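Local coordinates for protein translation initiation factor eIF2B subunit epsilon (Schizosaccharomyces pombe, PDB 5B04) that forms the epsilon subunit of eIF2B, the complex that catalyses exchange of GDP for GTP on the gamma subunit of eIF2, at residues I[372-384]-I[390-402]. Residues are numbered along the deposited sequence; the frame is centred on the assembly and turned at random.
Sequences VIGDNCRIGKAIL and IGNNCSIEDGAIV
Ile390 lies on one of two successive coils of a left-handed parallel beta-helix, the hexapeptide-repeat fold of this domain, and its backbone is gripped twice by the coil of 372-384: its N donates to Val372 O at 2.7 Å and its O accepts from Gly374 N. In the interior, Ile390 CG1 lies alongside Ile373 CG1 and meets Leu384 CD2 tip to tip, 3.8 Å from each. At the next corner Asn392, its CG anti to the carbonyl carbon (chi1 -61°), brings OD1 to Asp375 N in a weak bond of 3.0 Å, while Asn393 N donates almost straight (173°) to Asp375 O. The carboxylate of Asp375 turns instead to Ser358 N of the preceding coil. Cys394 N donates a hydrogen bond to Cys377 SG at 3.5 Å, and that sulfur also packs on Cys394 CB. A valine at Cys377 would probably leave Cys394 N without its sulfur acceptor. Beyond it, the in-register pairing of Arg378 with Ser395 and Ile379 with Ile396 is parallel, and Ile396 N finds Arg378 O in the carbonyl plane. The two isoleucines run side by side, Ile396 CD1 lying 4.1 Å from Ile379 CD1, with Ile396 CG2 against Ala382 CB. The type II turn from Glu397 to Ala400 then shifts the register by one residue; Gly399 takes a positive phi of 95° within the turn, and its N bonds to Lys381 O. Pairing resumes through Ala400 O and Ile383 N, and finishes where Val402 N meets Ile383 O at 2.8 Å.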
loop_
_atom_site.group_PDB
_atom_site.type_symbol
_atom_site.label_atom_id
_atom_site.label_comp_id
_atom_site.label_asym_id
_atom_site.label_seq_id
_atom_site.Cartn_x
_atom_site.Cartn_y
_atom_site.Cartn_z
ATOM N N VAL I 372 -31.512 43.657 -30.223
ATOM C CA VAL I 372 -31.336 42.903 -31.460
ATOM C C VAL I 372 -30.189 43.475 -32.287
ATOM O O VAL I 372 -30.169 44.664 -32.601
ATOM C CB VAL I 372 -32.623 42.896 -32.307
ATOM C CG1 VAL I 372 -32.339 42.379 -33.709
ATOM C CG2 VAL I 372 -33.697 42.058 -31.628
ATOM N N ILE I 373 -29.234 42.618 -32.633
ATOM C CA ILE I 373 -28.066 43.039 -33.395
ATOM C C ILE I 373 -27.909 42.213 -34.668
ATOM O O ILE I 373 -27.791 40.989 -34.618
ATOM C CB ILE I 373 -26.786 42.932 -32.551
ATOM C CG1 ILE I 373 -26.847 43.923 -31.388
ATOM C CG2 ILE I 373 -25.558 43.194 -33.407
ATOM C CD1 ILE I 373 -25.933 43.578 -30.246
ATOM N N GLY I 374 -27.908 42.896 -35.809
ATOM C CA GLY I 374 -27.844 42.240 -37.102
ATOM C C GLY I 374 -26.480 41.671 -37.438
ATOM O O GLY I 374 -25.540 41.776 -36.653
ATOM N N ASP I 375 -26.378 41.074 -38.622
ATOM C CA ASP I 375 -25.162 40.392 -39.054
ATOM C C ASP I 375 -23.991 41.350 -39.281
ATOM O O ASP I 375 -24.189 42.534 -39.554
ATOM C CB ASP I 375 -25.434 39.605 -40.339
ATOM C CG ASP I 375 -26.701 38.772 -40.258
ATOM O OD1 ASP I 375 -27.004 38.251 -39.165
ATOM O OD2 ASP I 375 -27.396 38.641 -41.287
ATOM N N ASN I 376 -22.777 40.817 -39.153
ATOM C CA ASN I 376 -21.541 41.542 -39.459
ATOM C C ASN I 376 -21.336 42.827 -38.660
ATOM O O ASN I 376 -21.063 43.880 -39.234
ATOM C CB ASN I 376 -21.484 41.868 -40.954
ATOM C CG ASN I 376 -21.307 40.632 -41.816
ATOM O OD1 ASN I 376 -22.254 39.880 -42.046
ATOM N ND2 ASN I 376 -20.090 40.421 -42.302
ATOM N N CYS I 377 -21.443 42.740 -37.338
ATOM C CA CYS I 377 -21.288 43.921 -36.493
ATOM C C CYS I 377 -20.093 43.825 -35.547
ATOM O O CYS I 377 -19.814 42.768 -34.983
ATOM C CB CYS I 377 -22.564 44.164 -35.684
ATOM S SG CYS I 377 -23.967 44.749 -36.661
ATOM N N ARG I 378 -19.391 44.944 -35.387
ATOM C CA ARG I 378 -18.299 45.049 -34.425
ATOM C C ARG I 378 -18.715 45.964 -33.278
ATOM O O ARG I 378 -18.846 47.175 -33.456
ATOM C CB ARG I 378 -17.029 45.582 -35.092
ATOM C CG ARG I 378 -16.654 44.890 -36.392
ATOM C CD ARG I 378 -16.162 43.473 -36.158
ATOM N NE ARG I 378 -15.816 42.808 -37.411
ATOM C CZ ARG I 378 -16.632 41.998 -38.078
ATOM N NH1 ARG I 378 -17.846 41.744 -37.610
ATOM N NH2 ARG I 378 -16.234 41.439 -39.213
ATOM N N ILE I 379 -18.927 45.382 -32.103
ATOM C CA ILE I 379 -19.392 46.143 -30.948
ATOM C C ILE I 379 -18.451 45.963 -29.762
ATOM O O ILE I 379 -18.084 44.842 -29.418
ATOM C CB ILE I 379 -20.818 45.724 -30.550
ATOM C CG1 ILE I 379 -21.753 45.851 -31.754
ATOM C CG2 ILE I 379 -21.319 46.563 -29.385
ATOM C CD1 ILE I 379 -23.162 45.401 -31.488
ATOM N N GLY I 380 -18.058 47.071 -29.140
ATOM C CA GLY I 380 -17.103 47.016 -28.048
ATOM C C GLY I 380 -17.192 48.141 -27.035
ATOM O O GLY I 380 -17.246 49.313 -27.405
ATOM N N LYS I 381 -17.190 47.771 -25.756
ATOM C CA LYS I 381 -17.234 48.723 -24.645
ATOM C C LYS I 381 -18.367 49.730 -24.787
ATOM O O LYS I 381 -18.147 50.941 -24.751
ATOM C CB LYS I 381 -15.897 49.459 -24.515
ATOM C CG LYS I 381 -14.975 48.880 -23.453
ATOM C CD LYS I 381 -15.667 48.825 -22.099
ATOM C CE LYS I 381 -14.740 48.296 -21.016
ATOM N NZ LYS I 381 -13.598 49.217 -20.760
ATOM N N ALA I 382 -19.582 49.219 -24.947
ATOM C CA ALA I 382 -20.748 50.070 -25.111
ATOM C C ALA I 382 -21.950 49.500 -24.371
ATOM O O ALA I 382 -22.064 48.287 -24.196
ATOM C CB ALA I 382 -21.068 50.247 -26.585
ATOM N N ILE I 383 -22.843 50.381 -23.936
ATOM C CA ILE I 383 -24.067 49.951 -23.277
ATOM C C ILE I 383 -25.262 50.111 -24.208
ATOM O O ILE I 383 -25.520 51.196 -24.727
ATOM C CB ILE I 383 -24.322 50.737 -21.979
ATOM C CG1 ILE I 383 -23.162 50.536 -21.002
ATOM C CG2 ILE I 383 -25.633 50.303 -21.344
ATOM C CD1 ILE I 383 -23.391 51.163 -19.645
ATOM N N LEU I 384 -25.977 49.013 -24.423
ATOM C CA LEU I 384 -27.160 49.013 -25.272
ATOM C C LEU I 384 -28.389 48.675 -24.436
ATOM O O LEU I 384 -28.616 47.512 -24.101
ATOM C CB LEU I 384 -27.009 48.015 -26.426
ATOM C CG LEU I 384 -26.147 48.368 -27.647
ATOM C CD1 LEU I 384 -24.693 48.650 -27.285
ATOM C CD2 LEU I 384 -26.228 47.256 -28.682
ATOM N N ILE I 390 -29.827 47.125 -33.619
ATOM C CA ILE I 390 -28.665 47.509 -34.407
ATOM C C ILE I 390 -28.733 46.841 -35.775
ATOM O O ILE I 390 -28.897 45.626 -35.874
ATOM C CB ILE I 390 -27.348 47.127 -33.711
ATOM C CG1 ILE I 390 -27.361 47.588 -32.253
ATOM C CG2 ILE I 390 -26.166 47.734 -34.444
ATOM C CD1 ILE I 390 -27.458 49.085 -32.092
ATOM N N GLY I 391 -28.613 47.643 -36.828
ATOM C CA GLY I 391 -28.716 47.138 -38.183
ATOM C C GLY I 391 -27.504 46.337 -38.614
ATOM O O GLY I 391 -26.557 46.166 -37.847
ATOM N N ASN I 392 -27.538 45.842 -39.846
ATOM C CA ASN I 392 -26.425 45.079 -40.397
ATOM C C ASN I 392 -25.203 45.955 -40.646
ATOM O O ASN I 392 -25.335 47.141 -40.950
ATOM C CB ASN I 392 -26.841 44.392 -41.699
ATOM C CG ASN I 392 -27.984 43.415 -41.506
ATOM O OD1 ASN I 392 -28.084 42.755 -40.473
ATOM N ND2 ASN I 392 -28.854 43.318 -42.506
ATOM N N ASN I 393 -24.020 45.362 -40.506
ATOM C CA ASN I 393 -22.757 46.028 -40.816
ATOM C C ASN I 393 -22.551 47.325 -40.030
ATOM O O ASN I 393 -22.266 48.372 -40.607
ATOM C CB ASN I 393 -22.670 46.304 -42.322
ATOM C CG ASN I 393 -21.256 46.600 -42.784
ATOM O OD1 ASN I 393 -20.892 47.756 -43.004
ATOM N ND2 ASN I 393 -20.452 45.554 -42.937
ATOM N N CYS I 394 -22.691 47.250 -38.711
ATOM C CA CYS I 394 -22.538 48.431 -37.868
ATOM C C CYS I 394 -21.314 48.343 -36.963
ATOM O O CYS I 394 -20.865 47.254 -36.608
ATOM C CB CYS I 394 -23.789 48.645 -37.016
ATOM S SG CYS I 394 -25.259 49.116 -37.951
ATOM N N SER I 395 -20.781 49.503 -36.594
ATOM C CA SER I 395 -19.642 49.574 -35.689
ATOM C C SER I 395 -19.953 50.474 -34.498
ATOM O O SER I 395 -20.158 51.677 -34.651
ATOM C CB SER I 395 -18.399 50.082 -36.424
ATOM O OG SER I 395 -17.307 50.232 -35.533
ATOM N N ILE I 396 -19.993 49.877 -33.312
ATOM C CA ILE I 396 -20.225 50.624 -32.084
ATOM C C ILE I 396 -18.964 50.589 -31.231
ATOM O O ILE I 396 -18.484 49.519 -30.860
ATOM C CB ILE I 396 -21.413 50.059 -31.295
ATOM C CG1 ILE I 396 -22.626 49.906 -32.214
ATOM C CG2 ILE I 396 -21.743 50.955 -30.116
ATOM C CD1 ILE I 396 -23.876 49.452 -31.501
ATOM N N GLU I 397 -18.432 51.766 -30.919
ATOM C CA GLU I 397 -17.092 51.864 -30.354
ATOM C C GLU I 397 -17.094 52.250 -28.875
ATOM O O GLU I 397 -18.150 52.432 -28.272
ATOM C CB GLU I 397 -16.275 52.858 -31.179
ATOM C CG GLU I 397 -16.306 52.542 -32.672
ATOM C CD GLU I 397 -15.490 53.507 -33.508
ATOM O OE1 GLU I 397 -15.101 54.572 -32.986
ATOM O OE2 GLU I 397 -15.238 53.197 -34.692
ATOM N N ASP I 398 -15.900 52.367 -28.297
ATOM C CA ASP I 398 -15.742 52.514 -26.851
ATOM C C ASP I 398 -16.380 53.783 -26.289
ATOM O O ASP I 398 -16.180 54.879 -26.811
ATOM C CB ASP I 398 -14.256 52.486 -26.481
ATOM C CG ASP I 398 -13.561 51.224 -26.954
ATOM O OD1 ASP I 398 -14.258 50.227 -27.235
ATOM O OD2 ASP I 398 -12.314 51.229 -27.042
ATOM N N GLY I 399 -17.144 53.618 -25.212
ATOM C CA GLY I 399 -17.770 54.738 -24.535
ATOM C C GLY I 399 -19.197 54.984 -24.980
ATOM O O GLY I 399 -19.931 55.741 -24.344
ATOM N N ALA I 400 -19.591 54.337 -26.073
ATOM C CA ALA I 400 -20.915 54.538 -26.652
ATOM C C ALA I 400 -22.027 54.125 -25.697
ATOM O O ALA I 400 -21.983 53.053 -25.096
ATOM C CB ALA I 400 -21.038 53.774 -27.958
ATOM N N ILE I 401 -23.024 54.991 -25.559
ATOM C CA ILE I 401 -24.186 54.693 -24.734
ATOM C C ILE I 401 -25.459 54.833 -25.556
ATOM O O ILE I 401 -25.890 55.942 -25.873
ATOM C CB ILE I 401 -24.264 55.611 -23.506
ATOM C CG1 ILE I 401 -22.992 55.484 -22.668
ATOM C CG2 ILE I 401 -25.487 55.275 -22.669
ATOM C CD1 ILE I 401 -22.952 56.421 -21.490
ATOM N N VAL I 402 -26.053 53.698 -25.903
ATOM C CA VAL I 402 -27.258 53.680 -26.716
ATOM C C VAL I 402 -28.487 53.453 -25.842
ATOM O O VAL I 402 -28.788 52.321 -25.463
ATOM C CB VAL I 402 -27.181 52.590 -27.799
ATOM C CG1 VAL I 402 -28.397 52.652 -28.699
ATOM C CG2 VAL I 402 -25.906 52.746 -28.613
#